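Local coordinates for protein (R)-S-adenosyl-L-methionine hydrolase (Thermus thermophilus, PDB 2CW5) that hydrolyses S-adenosyl-L-methionine to adenosine and L-methionine, forms a homotrimer, and has no fluorinase or chlorinase activity, at residues 17-22 / 133-138; 64-69 / 140-145. All blocks are in the same frame, centred on the assembly; numbering follows the deposited sequence.

Interaction 1 of 2, residues 17-22 / 133-138; sequences VAVVKA and HGRDVF
The extended first two torsions of Arg135, with CG anti to the backbone N (chi1 -180°), carry its CG and CD across to Val19, and the bend at chi3 (75°) turns the guanidinium toward Asp136. The valine presents a single methyl: its CG1 sits 3.6 Å from Arg135 CD, and the two side chains cross obliquely. The next residue, Val20, sets CG2 against backbone, 3.8 Å from Gly134 O, and the CA atoms of Val20 and Arg135 stand 5.2 Å apart. Arg135 grips Asp136 side-on: NE of Arg135 meets OD1 of Asp136 at 3.0 Å, nearly straight but from above the carboxylate plane, while NH2 uses the syn lone pair of OD2, and this salt bridge should limit rotation of the guanidinium. Its NH1 also bonds across the subunit interface to Ser227 O of the second subunit, a residue that by similarity binds the substrate. The same first turn carries His133, important for activity by similarity to relatives. The segment axes approach to 9.0 Å and run nearly parallel, 19° apart, over one face of the mixed sheet: Val20 rests on Phe6 of strand 4-8, and Phe138 on Val68 of strand 64-68 and Ala79 of strand 79-83.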
loop_
_atom_site.group_PDB
_atom_site.type_symbol
_atom_site.label_atom_id
_atom_site.label_comp_id
_atom_site.label_asym_id
_atom_site.label_seq_id
_atom_site.Cartn_x
_atom_site.Cartn_y
_atom_site.Cartn_z
ATOM N N VAL C 17 -9.424 0.619 1.551
ATOM C CA VAL C 17 -9.199 1.548 0.444
ATOM C C VAL C 17 -9.816 0.996 -0.840
ATOM O O VAL C 17 -10.490 1.717 -1.578
ATOM C CB VAL C 17 -7.682 1.807 0.211
ATOM C CG1 VAL C 17 -7.474 2.599 -1.082
ATOM C CG2 VAL C 17 -7.096 2.590 1.393
ATOM N N ALA C 18 -9.594 -0.291 -1.094
ATOM C CA ALA C 18 -10.111 -0.943 -2.289
ATOM C C ALA C 18 -11.638 -0.968 -2.332
ATOM O O ALA C 18 -12.230 -0.824 -3.399
ATOM C CB ALA C 18 -9.568 -2.359 -2.383
ATOM N N VAL C 19 -12.275 -1.171 -1.180
ATOM C CA VAL C 19 -13.731 -1.202 -1.124
ATOM C C VAL C 19 -14.310 0.161 -1.508
ATOM O O VAL C 19 -15.303 0.240 -2.235
ATOM C CB VAL C 19 -14.232 -1.606 0.282
ATOM C CG1 VAL C 19 -15.756 -1.482 0.356
ATOM C CG2 VAL C 19 -13.821 -3.042 0.578
ATOM N N VAL C 20 -13.685 1.233 -1.029
ATOM C CA VAL C 20 -14.142 2.572 -1.369
ATOM C C VAL C 20 -13.988 2.786 -2.877
ATOM O O VAL C 20 -14.871 3.341 -3.535
ATOM C CB VAL C 20 -13.345 3.645 -0.602
ATOM C CG1 VAL C 20 -13.648 5.022 -1.168
ATOM C CG2 VAL C 20 -13.719 3.600 0.882
ATOM N N LYS C 21 -12.866 2.339 -3.427
ATOM C CA LYS C 21 -12.637 2.469 -4.861
ATOM C C LYS C 21 -13.671 1.643 -5.636
ATOM O O LYS C 21 -14.107 2.030 -6.726
ATOM C CB LYS C 21 -11.223 1.998 -5.210
ATOM C CG LYS C 21 -10.124 2.929 -4.726
ATOM C CD LYS C 21 -8.756 2.397 -5.132
ATOM C CE LYS C 21 -7.653 3.370 -4.780
ATOM N NZ LYS C 21 -6.319 2.808 -5.127
ATOM N N ALA C 22 -14.061 0.502 -5.070
ATOM C CA ALA C 22 -15.049 -0.365 -5.708
ATOM C C ALA C 22 -16.409 0.325 -5.733
ATOM O O ALA C 22 -17.103 0.298 -6.747
ATOM C CB ALA C 22 -15.152 -1.693 -4.957
ATOM N N HIS C 133 -18.033 4.400 7.555
ATOM C CA HIS C 133 -18.518 5.591 6.861
ATOM C C HIS C 133 -17.886 5.832 5.492
ATOM O O HIS C 133 -18.547 6.336 4.588
ATOM C CB HIS C 133 -18.326 6.834 7.739
ATOM C CG HIS C 133 -19.163 6.829 8.979
ATOM N ND1 HIS C 133 -18.636 6.618 10.236
ATOM C CD2 HIS C 133 -20.496 6.990 9.154
ATOM C CE1 HIS C 133 -19.607 6.651 11.131
ATOM N NE2 HIS C 133 -20.747 6.875 10.500
ATOM N N GLY C 134 -16.613 5.480 5.338
ATOM C CA GLY C 134 -15.957 5.690 4.058
ATOM C C GLY C 134 -16.697 4.985 2.939
ATOM O O GLY C 134 -16.884 5.521 1.840
ATOM N N ARG C 135 -17.137 3.770 3.243
ATOM C CA ARG C 135 -17.861 2.934 2.296
ATOM C C ARG C 135 -19.324 3.329 2.113
ATOM O O ARG C 135 -19.802 3.486 0.988
ATOM C CB ARG C 135 -17.818 1.476 2.771
ATOM C CG ARG C 135 -18.541 0.489 1.862
ATOM C CD ARG C 135 -18.603 -0.889 2.513
ATOM N NE ARG C 135 -19.598 -0.945 3.586
ATOM C CZ ARG C 135 -19.615 -1.863 4.549
ATOM N NH1 ARG C 135 -18.685 -2.809 4.591
ATOM N NH2 ARG C 135 -20.569 -1.839 5.466
ATOM N N ASP C 136 -20.033 3.484 3.227
ATOM C CA ASP C 136 -21.457 3.778 3.179
ATOM C C ASP C 136 -21.923 5.227 3.070
ATOM O O ASP C 136 -23.065 5.462 2.687
ATOM C CB ASP C 136 -22.146 3.103 4.370
ATOM C CG ASP C 136 -21.863 1.611 4.430
ATOM O OD1 ASP C 136 -21.903 0.955 3.370
ATOM O OD2 ASP C 136 -21.605 1.090 5.533
ATOM N N VAL C 137 -21.055 6.186 3.388
ATOM C CA VAL C 137 -21.425 7.599 3.313
ATOM C C VAL C 137 -20.538 8.444 2.391
ATOM O O VAL C 137 -21.028 9.081 1.455
ATOM C CB VAL C 137 -21.417 8.250 4.730
ATOM C CG1 VAL C 137 -21.741 9.748 4.627
ATOM C CG2 VAL C 137 -22.442 7.558 5.627
ATOM N N PHE C 138 -19.233 8.450 2.644
ATOM C CA PHE C 138 -18.324 9.260 1.836
ATOM C C PHE C 138 -18.152 8.822 0.377
ATOM O O PHE C 138 -18.184 9.660 -0.527
ATOM C CB PHE C 138 -16.963 9.354 2.531
ATOM C CG PHE C 138 -17.022 10.030 3.875
ATOM C CD1 PHE C 138 -17.483 11.341 3.990
ATOM C CD2 PHE C 138 -16.636 9.353 5.029
ATOM C CE1 PHE C 138 -17.560 11.969 5.241
ATOM C CE2 PHE C 138 -16.706 9.970 6.283
ATOM C CZ PHE C 138 -17.171 11.284 6.386
#

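Interaction 2 of 2, residues 64-69 / 140-145; sequences VVLAVV and PAAAHL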
loop_
_atom_site.group_PDB
_atom_site.type_symbol
_atom_site.label_atom_id
_atom_site.label_comp_id
_atom_site.label_asym_id
_atom_site.label_seq_id
_atom_site.Cartn_x
_atom_site.Cartn_y
_atom_site.Cartn_z
ATOM N N VAL C 64 -12.463 16.214 -6.975
ATOM C CA VAL C 64 -13.139 15.832 -5.741
ATOM C C VAL C 64 -12.098 15.237 -4.800
ATOM O O VAL C 64 -11.515 14.193 -5.094
ATOM C CB VAL C 64 -14.230 14.766 -6.003
ATOM C CG1 VAL C 64 -14.804 14.259 -4.679
ATOM C CG2 VAL C 64 -15.326 15.347 -6.876
ATOM N N VAL C 65 -11.863 15.904 -3.676
ATOM C CA VAL C 65 -10.891 15.434 -2.698
ATOM C C VAL C 65 -11.612 14.675 -1.593
ATOM O O VAL C 65 -12.267 15.276 -0.737
ATOM C CB VAL C 65 -10.113 16.609 -2.059
ATOM C CG1 VAL C 65 -9.048 16.071 -1.099
ATOM C CG2 VAL C 65 -9.477 17.464 -3.142
ATOM N N LEU C 66 -11.507 13.351 -1.649
ATOM C CA LEU C 66 -12.115 12.463 -0.672
ATOM C C LEU C 66 -11.052 12.144 0.372
ATOM O O LEU C 66 -10.019 11.553 0.059
ATOM C CB LEU C 66 -12.584 11.178 -1.365
ATOM C CG LEU C 66 -13.094 10.025 -0.494
ATOM C CD1 LEU C 66 -14.278 10.493 0.332
ATOM C CD2 LEU C 66 -13.495 8.855 -1.382
ATOM N N ALA C 67 -11.295 12.551 1.611
ATOM C CA ALA C 67 -10.328 12.306 2.672
ATOM C C ALA C 67 -11.032 11.755 3.896
ATOM O O ALA C 67 -11.891 12.417 4.476
ATOM C CB ALA C 67 -9.591 13.597 3.018
ATOM N N VAL C 68 -10.669 10.538 4.288
ATOM C CA VAL C 68 -11.297 9.900 5.439
ATOM C C VAL C 68 -10.300 9.572 6.543
ATOM O O VAL C 68 -9.514 8.628 6.421
ATOM C CB VAL C 68 -12.021 8.604 5.025
ATOM C CG1 VAL C 68 -12.735 7.996 6.236
ATOM C CG2 VAL C 68 -13.018 8.896 3.911
ATOM N N VAL C 69 -10.340 10.369 7.609
ATOM C CA VAL C 69 -9.472 10.201 8.777
ATOM C C VAL C 69 -10.252 10.690 10.000
ATOM O O VAL C 69 -10.724 11.822 10.016
ATOM C CB VAL C 69 -8.179 11.055 8.676
ATOM C CG1 VAL C 69 -7.313 10.837 9.915
ATOM C CG2 VAL C 69 -7.397 10.700 7.412
ATOM N N PRO C 140 -20.217 7.104 -1.698
ATOM C CA PRO C 140 -21.354 7.432 -2.563
ATOM C C PRO C 140 -21.463 8.934 -2.828
ATOM O O PRO C 140 -21.893 9.356 -3.902
ATOM C CB PRO C 140 -22.553 6.870 -1.793
ATOM C CG PRO C 140 -22.098 6.898 -0.358
ATOM C CD PRO C 140 -20.666 6.438 -0.462
ATOM N N ALA C 141 -21.049 9.731 -1.851
ATOM C CA ALA C 141 -21.088 11.183 -1.974
ATOM C C ALA C 141 -20.066 11.634 -3.017
ATOM O O ALA C 141 -20.357 12.465 -3.886
ATOM C CB ALA C 141 -20.781 11.822 -0.624
ATOM N N ALA C 142 -18.869 11.067 -2.931
ATOM C CA ALA C 142 -17.797 11.397 -3.863
ATOM C C ALA C 142 -18.173 11.009 -5.291
ATOM O O ALA C 142 -17.918 11.759 -6.229
ATOM C CB ALA C 142 -16.520 10.692 -3.448
ATOM N N ALA C 143 -18.778 9.836 -5.459
ATOM C CA ALA C 143 -19.178 9.382 -6.787
ATOM C C ALA C 143 -20.216 10.355 -7.355
ATOM O O ALA C 143 -20.143 10.761 -8.520
ATOM C CB ALA C 143 -19.760 7.975 -6.705
ATOM N N HIS C 144 -21.171 10.730 -6.510
ATOM C CA HIS C 144 -22.230 11.658 -6.887
ATOM C C HIS C 144 -21.621 12.942 -7.447
ATOM O O HIS C 144 -21.973 13.380 -8.541
ATOM C CB HIS C 144 -23.090 11.955 -5.657
ATOM C CG HIS C 144 -24.243 12.870 -5.919
ATOM N ND1 HIS C 144 -24.098 14.234 -6.049
ATOM C CD2 HIS C 144 -25.568 12.620 -6.033
ATOM C CE1 HIS C 144 -25.286 14.787 -6.223
ATOM N NE2 HIS C 144 -26.195 13.829 -6.218
ATOM N N LEU C 145 -20.693 13.528 -6.696
ATOM C CA LEU C 145 -20.020 14.755 -7.113
ATOM C C LEU C 145 -19.117 14.542 -8.327
ATOM O O LEU C 145 -19.037 15.405 -9.199
ATOM C CB LEU C 145 -19.200 15.320 -5.950
ATOM C CG LEU C 145 -20.055 15.822 -4.785
ATOM C CD1 LEU C 145 -19.178 16.115 -3.572
ATOM C CD2 LEU C 145 -20.823 17.069 -5.232
#
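The methyl of Ala142 is received between Val64 and Leu66, with its CB 4.1 Å from Val64 CG1 and equally far from Leu66 CD2. This is helix-on-sheet packing in a three-layer alpha/beta domain, and the helix segment runs almost exactly antiparallel to the strand, at 175° and with their axes 9.1 Å apart. Val64 serves two partners at once. Holding CG1 anti to the backbone N (chi1 173°), it gives that methyl to Ala142 and turns CG2 to Leu145, whose CB is 4.0 Å away; the valine and leucine side chains meet at about a right angle. All the contacts are apolar, and the four residues are buried.

Two regular periodicities produce this match. Every second residue of the strand, Val64 and Leu66, faces the helix, while Ala142 and Leu145, three residues apart, face the strand from successive turns. Val65, pointing the other way, packs with Ala67 against Leu52 of helix 45-55, which covers the opposite face of the sheet. The strand is itself fixed by backbone hydrogen bonds on both flanks, to Pro3 and Tyr5 on one side and to Thr87 and Val89 on the other. Farther out, Leu145 also touches Thr87 and Val89, and Leu24 of helix 16-24 packs against Ala142. Within the helix, the turn that carries Leu145 is closed by its own N, which bonds to Ala141 O at 3.0 Å.

How the interactions relate
From the N terminus the chain passes 17-22, then 64-69, then 133-138 and 140-145, so the two contacts cross instead of nesting. Interaction 1 closes a loop of 110 residues that contains strand 64-68; interaction 2 closes one of 70 residues ending just beyond 133-138. Both end on helix 133-147, whose first turns meet helix 16-24 and whose later turns meet strand 64-68. Leu66 joins them directly: Val20 CG1 lies 3.8 Å from Leu66 CD2, and Phe138 CB 3.7 Å from Leu66 CD1. Two helices and the sheet beneath them are thereby tied into one apolar core of the N-terminal domain.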